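Local coordinates for putative esterase (Sulfolobus solfataricus P2, PDB 2RAU), which binds calcium and is probably a lipase or esterase of the alpha/beta-hydrolase superfamily, at residues S245-V248 with P254-Y257; A299-S302 with G306-I309; K325-L330 with E339-S344. All coordinates share one frame; numbering follows the deposited sequence.

Interaction 1 (S245-V248 with P254-Y257)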
loop_
_atom_site.group_PDB
_atom_site.type_symbol
_atom_site.label_atom_id
_atom_site.label_comp_id
_atom_site.label_asym_id
_atom_site.label_seq_id
_atom_site.Cartn_x
_atom_site.Cartn_y
_atom_site.Cartn_z
ATOM N N SER A 245 -2.456 20.080 -5.673
ATOM C CA SER A 245 -3.192 19.521 -4.528
ATOM C C SER A 245 -2.366 18.424 -3.847
ATOM O O SER A 245 -2.397 18.307 -2.617
ATOM C CB SER A 245 -4.586 18.996 -4.905
ATOM O OG SER A 245 -4.539 17.794 -5.645
ATOM N N LEU A 246 -1.620 17.645 -4.641
ATOM C CA LEU A 246 -0.687 16.662 -4.089
ATOM C C LEU A 246 0.493 17.321 -3.362
ATOM O O LEU A 246 0.948 16.847 -2.352
ATOM C CB LEU A 246 -0.168 15.727 -5.196
ATOM C CG LEU A 246 -1.283 14.844 -5.826
ATOM C CD1 LEU A 246 -0.769 14.028 -7.023
ATOM C CD2 LEU A 246 -2.001 13.946 -4.798
ATOM N N TYR A 247 0.995 18.425 -3.901
ATOM C CA TYR A 247 2.072 19.144 -3.270
ATOM C C TYR A 247 1.689 19.675 -1.915
ATOM O O TYR A 247 2.447 19.545 -0.956
ATOM C CB TYR A 247 2.498 20.289 -4.161
ATOM C CG TYR A 247 3.599 21.161 -3.611
ATOM C CD1 TYR A 247 4.927 20.715 -3.553
ATOM C CD2 TYR A 247 3.325 22.450 -3.201
ATOM C CE1 TYR A 247 5.893 21.528 -3.113
ATOM C CE2 TYR A 247 4.270 23.243 -2.757
ATOM C CZ TYR A 247 5.566 22.775 -2.691
ATOM O OH TYR A 247 6.528 23.619 -2.249
ATOM N N VAL A 248 0.521 20.303 -1.857
ATOM C CA VAL A 248 0.050 20.972 -0.649
ATOM C C VAL A 248 -0.146 19.973 0.508
ATOM O O VAL A 248 0.103 20.322 1.625
ATOM C CB VAL A 248 -1.219 21.773 -0.984
ATOM C CG1 VAL A 248 -2.027 22.073 0.201
ATOM C CG2 VAL A 248 -0.813 23.054 -1.699
ATOM N N PRO A 254 6.255 18.295 -7.340
ATOM C CA PRO A 254 6.310 18.531 -8.749
ATOM C C PRO A 254 7.324 19.554 -9.206
ATOM O O PRO A 254 7.517 19.677 -10.418
ATOM C CB PRO A 254 4.908 19.065 -9.057
ATOM C CG PRO A 254 4.041 18.723 -7.836
ATOM C CD PRO A 254 5.016 18.830 -6.750
ATOM N N TYR A 255 7.928 20.312 -8.282
ATOM C CA TYR A 255 8.670 21.541 -8.642
ATOM C C TYR A 255 10.174 21.454 -8.538
ATOM O O TYR A 255 10.879 22.356 -9.029
ATOM C CB TYR A 255 8.140 22.742 -7.811
ATOM C CG TYR A 255 6.624 22.791 -7.853
ATOM C CD1 TYR A 255 5.960 22.912 -9.073
ATOM C CD2 TYR A 255 5.846 22.659 -6.697
ATOM C CE1 TYR A 255 4.636 22.910 -9.150
ATOM C CE2 TYR A 255 4.467 22.681 -6.782
ATOM C CZ TYR A 255 3.878 22.797 -8.012
ATOM O OH TYR A 255 2.502 22.801 -8.155
ATOM N N ASP A 256 10.643 20.392 -7.884
ATOM C CA ASP A 256 12.048 20.167 -7.699
ATOM C C ASP A 256 12.213 18.682 -7.444
ATOM O O ASP A 256 11.240 17.970 -7.309
ATOM C CB ASP A 256 12.566 21.001 -6.538
ATOM C CG ASP A 256 14.061 21.226 -6.592
ATOM O OD1 ASP A 256 14.777 20.606 -7.422
ATOM O OD2 ASP A 256 14.532 22.033 -5.784
ATOM N N TYR A 257 13.468 18.229 -7.365
ATOM C CA TYR A 257 13.791 16.834 -7.158
ATOM C C TYR A 257 12.956 16.249 -5.998
ATOM O O TYR A 257 12.925 16.793 -4.906
ATOM C CB TYR A 257 15.271 16.706 -6.882
ATOM C CG TYR A 257 15.763 15.288 -6.853
ATOM C CD1 TYR A 257 15.722 14.540 -5.684
ATOM C CD2 TYR A 257 16.247 14.684 -8.001
ATOM C CE1 TYR A 257 16.128 13.218 -5.667
ATOM C CE2 TYR A 257 16.676 13.378 -7.985
ATOM C CZ TYR A 257 16.601 12.635 -6.817
ATOM O OH TYR A 257 17.071 11.320 -6.798
#
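Tyr247 and Tyr255 meet as a T-shaped (edge-to-face) pair. The edge of the Tyr255 ring is turned toward one face of Tyr247. The centroids lie 4.9 Å apart and the planes stand at 76°. Tyr255 leads with its CD2-CE2 side. CE2 comes down near the rim of the Tyr247 face rather than over its middle, and reaches Tyr247 CG at 3.6 Å. CD2 sits farther along the same ring, 3.8 Å from Tyr247 CE1. Pro254 joins from the chain just before. Its CD lies 3.7 Å from Tyr247 CD1, approaching obliquely. The same proline also serves Tyr255. Pro254 CB lies over the centre of the Tyr255 ring, 3.8 Å above its plane, consistent with a CH-pi contact. Each ring thus has carbon packed against one face: Tyr255 over Tyr247, and Pro254 over Tyr255.

With chi1 at 178°, Tyr247 carries its ring out opposite the backbone N, from the last turn of helix 238-248 toward the loop that follows. The hydroxyl of Tyr255 returns to that helix, where it bonds to Asp244 OD1. Thr249 OG1 takes up the carbonyls of Ser245 and Leu246 at the helix end. Asn253 OD1 makes weak bonds to the backbone N atoms of Tyr255 and Asp256.

This is a surface contact within the long excursion between strands 170-176 and 297-302. Both tyrosines also touch a neighbouring molecule in the crystal, which may favour their poses. The contact between the two segments is aromatic and apolar; the Tyr255 hydroxyl bonds to Asp244 just beside it. That bond probably helps fix the turn of the Tyr255 ring against Tyr247.

Interaction 2 (A299-S302 with G306-I309)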
loop_
_atom_site.group_PDB
_atom_site.type_symbol
_atom_site.label_atom_id
_atom_site.label_comp_id
_atom_site.label_asym_id
_atom_site.label_seq_id
_atom_site.Cartn_x
_atom_site.Cartn_y
_atom_site.Cartn_z
ATOM N N ALA A 299 13.978 1.618 7.330
ATOM C CA ALA A 299 12.839 2.533 7.295
ATOM C C ALA A 299 13.186 3.716 6.433
ATOM O O ALA A 299 14.208 4.351 6.633
ATOM C CB ALA A 299 12.447 2.986 8.715
ATOM N N PHE A 300 12.360 3.967 5.432
ATOM C CA PHE A 300 12.503 5.143 4.574
ATOM C C PHE A 300 11.479 6.209 4.992
ATOM O O PHE A 300 10.315 5.894 5.208
ATOM C CB PHE A 300 12.281 4.789 3.110
ATOM C CG PHE A 300 13.316 3.860 2.543
ATOM C CD1 PHE A 300 13.248 2.498 2.792
ATOM C CD2 PHE A 300 14.331 4.335 1.721
ATOM C CE1 PHE A 300 14.180 1.646 2.260
ATOM C CE2 PHE A 300 15.260 3.480 1.171
ATOM C CZ PHE A 300 15.176 2.138 1.423
ATOM N N VAL A 301 11.921 7.461 5.098
ATOM C CA VAL A 301 11.026 8.547 5.520
ATOM C C VAL A 301 11.138 9.759 4.573
ATOM O O VAL A 301 12.210 10.303 4.366
ATOM C CB VAL A 301 11.229 8.899 7.037
ATOM C CG1 VAL A 301 12.591 9.569 7.298
ATOM C CG2 VAL A 301 10.090 9.746 7.543
ATOM N N SER A 302 10.010 10.134 3.973
ATOM C CA SER A 302 9.931 11.257 3.041
ATOM C C SER A 302 10.160 12.600 3.790
ATOM O O SER A 302 9.600 12.832 4.860
ATOM C CB SER A 302 8.588 11.271 2.290
ATOM O OG SER A 302 7.448 11.364 3.132
ATOM N N GLY A 306 6.763 12.340 5.699
ATOM C CA GLY A 306 7.052 11.342 6.736
ATOM C C GLY A 306 7.817 11.820 7.956
ATOM O O GLY A 306 7.533 11.370 9.063
ATOM N N ILE A 307 8.807 12.694 7.775
ATOM C CA ILE A 307 9.582 13.163 8.923
ATOM C C ILE A 307 8.687 13.910 9.887
ATOM O O ILE A 307 8.892 13.864 11.072
ATOM C CB ILE A 307 10.815 14.050 8.569
ATOM C CG1 ILE A 307 10.400 15.286 7.793
ATOM C CG2 ILE A 307 11.871 13.276 7.827
ATOM C CD1 ILE A 307 11.531 16.323 7.596
ATOM N N GLN A 308 7.676 14.574 9.366
ATOM C CA GLN A 308 6.769 15.369 10.183
ATOM C C GLN A 308 5.826 14.473 11.023
ATOM O O GLN A 308 5.421 14.827 12.118
ATOM C CB GLN A 308 5.902 16.291 9.275
ATOM C CG GLN A 308 6.622 17.092 8.122
ATOM C CD GLN A 308 5.634 17.923 7.251
ATOM N N ILE A 309 5.507 13.306 10.492
ATOM C CA ILE A 309 4.444 12.476 11.010
ATOM C C ILE A 309 4.917 11.188 11.709
ATOM O O ILE A 309 4.323 10.767 12.699
ATOM C CB ILE A 309 3.536 12.084 9.829
ATOM C CG1 ILE A 309 2.271 11.387 10.275
ATOM C CG2 ILE A 309 4.218 11.107 8.917
ATOM C CD1 ILE A 309 1.708 10.550 9.181
#
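Ser302 and Gly306 come close at the end of strand 297-302, their CA atoms 4.7 Å apart. The side chain of Ser302 starts with CB, which lies 4.0 Å from Gly306 N. Its chi1 of 59° sets OG between the backbone N and the carbonyl carbon, facing the next turn of chain. There OG accepts a hydrogen bond from Gly306 N at 2.8 Å, with an N-H...O angle of 150°. The same oxygen is also bonded to Asp177 OD2.

The backbone of Ser302 adds a second tie. Ile307 N gives its hydrogen to Ser302 O at 3.0 Å. Strand and helix here belong to the beta-alpha-beta unit formed by strand 297-302, the short helix 306-309 and strand 320-324. The unit lies toward one end of the central alpha/beta-hydrolase sheet, with 320-324 outside 297-302. Asp177 fits the acid of a Ser-His-Asp triad with Ser152 and His329, so Ser302 would be a second-shell residue to that probable active site. An alanine here has no OG to accept from Gly306 N, and the Asp177 carboxylate, short of one partner, would probably be freer to turn.

Apolar packing continues outward. Ile307 CG2 lies 3.8 Å from Val301 CG1, but Val301 is modelled in two conformers, so this packing is tentative. Both residues also rest on Leu323 of strand 320-324. Helix 306-309 is itself weakly bonded, with Ile309 N reaching Gly306 O at 3.1 Å.

Interaction 3 (K325-L330 with E339-S344)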
loop_
_atom_site.group_PDB
_atom_site.type_symbol
_atom_site.label_atom_id
_atom_site.label_comp_id
_atom_site.label_asym_id
_atom_site.label_seq_id
_atom_site.Cartn_x
_atom_site.Cartn_y
_atom_site.Cartn_z
ATOM N N LYS A 325 15.362 13.104 0.752
ATOM C CA LYS A 325 15.327 14.534 0.604
ATOM C C LYS A 325 14.522 14.928 -0.632
ATOM O O LYS A 325 14.707 14.375 -1.733
ATOM C CB LYS A 325 16.760 15.091 0.598
ATOM C CG LYS A 325 17.487 15.034 1.978
ATOM N N GLY A 326 13.614 15.882 -0.417
ATOM C CA GLY A 326 12.727 16.424 -1.442
ATOM C C GLY A 326 11.442 15.660 -1.693
ATOM O O GLY A 326 10.558 16.139 -2.386
ATOM N N TYR A 327 11.343 14.462 -1.126
ATOM C CA TYR A 327 10.254 13.568 -1.453
ATOM C C TYR A 327 8.963 13.911 -0.767
ATOM O O TYR A 327 8.944 14.143 0.450
ATOM C CB TYR A 327 10.614 12.124 -1.036
ATOM C CG TYR A 327 11.383 11.349 -2.065
ATOM C CD1 TYR A 327 12.579 11.837 -2.579
ATOM C CD2 TYR A 327 10.950 10.101 -2.490
ATOM C CE1 TYR A 327 13.320 11.115 -3.525
ATOM C CE2 TYR A 327 11.690 9.360 -3.444
ATOM C CZ TYR A 327 12.858 9.890 -3.968
ATOM O OH TYR A 327 13.549 9.213 -4.935
ATOM N N GLY A 328 7.898 13.897 -1.548
ATOM C CA GLY A 328 6.580 13.751 -0.980
ATOM C C GLY A 328 6.303 12.269 -0.756
ATOM O O GLY A 328 7.067 11.398 -1.177
ATOM N N HIS A 329 5.177 11.989 -0.113
ATOM C CA HIS A 329 4.781 10.634 0.248
ATOM C C HIS A 329 4.771 9.674 -0.920
ATOM O O HIS A 329 5.393 8.587 -0.887
ATOM C CB HIS A 329 3.399 10.705 0.922
ATOM C CG HIS A 329 2.963 9.434 1.584
ATOM N ND1 HIS A 329 3.781 8.703 2.423
ATOM C CD2 HIS A 329 1.756 8.815 1.596
ATOM C CE1 HIS A 329 3.101 7.672 2.901
ATOM N NE2 HIS A 329 1.875 7.716 2.413
ATOM N N LEU A 330 4.060 10.055 -1.978
ATOM C CA LEU A 330 3.909 9.169 -3.109
ATOM C C LEU A 330 5.151 8.987 -3.936
ATOM O O LEU A 330 5.211 8.015 -4.685
ATOM C CB LEU A 330 2.736 9.574 -3.969
ATOM C CG LEU A 330 1.331 9.600 -3.309
ATOM C CD1 LEU A 330 0.286 10.099 -4.311
ATOM C CD2 LEU A 330 0.951 8.236 -2.790
ATOM N N GLU A 339 14.036 4.519 -8.198
ATOM C CA GLU A 339 14.899 3.407 -8.452
ATOM C C GLU A 339 16.182 3.568 -7.671
ATOM O O GLU A 339 16.549 2.666 -6.920
ATOM C CB GLU A 339 15.203 3.236 -9.940
ATOM C CG GLU A 339 15.994 1.949 -10.224
ATOM C CD GLU A 339 16.435 1.766 -11.675
ATOM O OE1 GLU A 339 16.171 2.638 -12.546
ATOM O OE2 GLU A 339 17.083 0.733 -11.938
ATOM N N LYS A 340 16.860 4.701 -7.840
ATOM C CA LYS A 340 18.108 4.977 -7.148
ATOM C C LYS A 340 17.940 5.141 -5.645
ATOM O O LYS A 340 18.731 4.613 -4.879
ATOM C CB LYS A 340 18.758 6.268 -7.702
ATOM C CG LYS A 340 19.924 6.815 -6.868
ATOM C CD LYS A 340 20.595 8.054 -7.529
ATOM C CE LYS A 340 19.688 9.361 -7.573
ATOM N NZ LYS A 340 19.653 10.279 -6.357
ATOM N N ASP A 341 16.934 5.908 -5.238
ATOM C CA ASP A 341 16.810 6.349 -3.854
ATOM C C ASP A 341 16.102 5.380 -2.940
ATOM O O ASP A 341 16.320 5.446 -1.731
ATOM C CB ASP A 341 16.043 7.670 -3.767
ATOM C CG ASP A 341 16.730 8.820 -4.531
ATOM O OD1 ASP A 341 17.968 8.814 -4.646
ATOM O OD2 ASP A 341 16.033 9.732 -5.005
ATOM N N VAL A 342 15.216 4.550 -3.497
ATOM C CA VAL A 342 14.445 3.570 -2.693
ATOM C C VAL A 342 14.690 2.119 -3.118
ATOM O O VAL A 342 15.200 1.314 -2.368
ATOM C CB VAL A 342 12.928 3.894 -2.689
ATOM C CG1 VAL A 342 12.128 2.883 -1.850
ATOM C CG2 VAL A 342 12.666 5.331 -2.217
ATOM N N ASN A 343 14.358 1.801 -4.358
ATOM C CA ASN A 343 14.298 0.405 -4.784
ATOM C C ASN A 343 15.624 -0.329 -4.755
ATOM O O ASN A 343 15.696 -1.429 -4.162
ATOM C CB ASN A 343 13.546 0.279 -6.145
ATOM C CG ASN A 343 12.125 0.803 -6.089
ATOM O OD1 ASN A 343 11.539 0.932 -5.007
ATOM N ND2 ASN A 343 11.578 1.154 -7.251
ATOM N N SER A 344 16.678 0.273 -5.332
ATOM C CA SER A 344 18.025 -0.290 -5.267
ATOM C C SER A 344 18.566 -0.344 -3.847
ATOM O O SER A 344 19.360 -1.207 -3.542
ATOM C CB SER A 344 18.983 0.500 -6.140
ATOM O OG SER A 344 19.099 1.853 -5.676
#
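Asp341 OD2 is gripped by two tyrosine hydroxyls. Tyr327 OH donates to it across the contact at 2.5 Å, and Tyr257 OH, from the loop before helix 262-270, bonds to it as well. Tyr327 uses the anti lone pair of OD2, the one turned away from the other carboxylate oxygen. OD2 lies near the plane of the Tyr327 ring, at its edge, while the carboxylate itself is turned 64° from that plane. Chi1 of -60° sets Asp341 CG beside the backbone N, which turns the carboxylate toward Tyr327.

OD1 has its own partner. Lys340 NZ forms a salt bridge to it at 2.8 Å through the syn lone pair, and also bonds to Tyr257 OH. Farther along the ring, Val342 CG2 packs obliquely on Tyr327 CE2 at 4.3 Å.

Helix 338-353 makes a wider pi-type turn here. Ser344 N bonds to Glu339 O at 2.9 Å, and Ser344 OG reaches the same oxygen at 3.0 Å, in the carbonyl plane.

The 325-330 loop also carries His329, which bonds to Ser152 and Asp177 and is probably the triad histidine. Two hydroxyls and an ammonium group around one carboxylate would probably favour its charged form and fix its rotation.

The three interactions follow one another along the chain. Interaction 1 lies in the excursion between strands 170-176 and 297-302. Interaction 2 comes at the end of strand 297-302. Interaction 3 joins the loop after the neighbouring parallel strand 320-324 to helix 338-353. The first and second have centres about 16 Å apart, the first and third about 14 Å, the second and third about 11 Å. Interaction 3 touches both others: Phe300 and Ser302 pack on it from interaction 2. Interaction 3 holds His329 and interaction 2 bonds to its partner Asp177, in what is probably the catalytic triad. Interaction 1 is a surface contact, joined to interaction 3 through Tyr257.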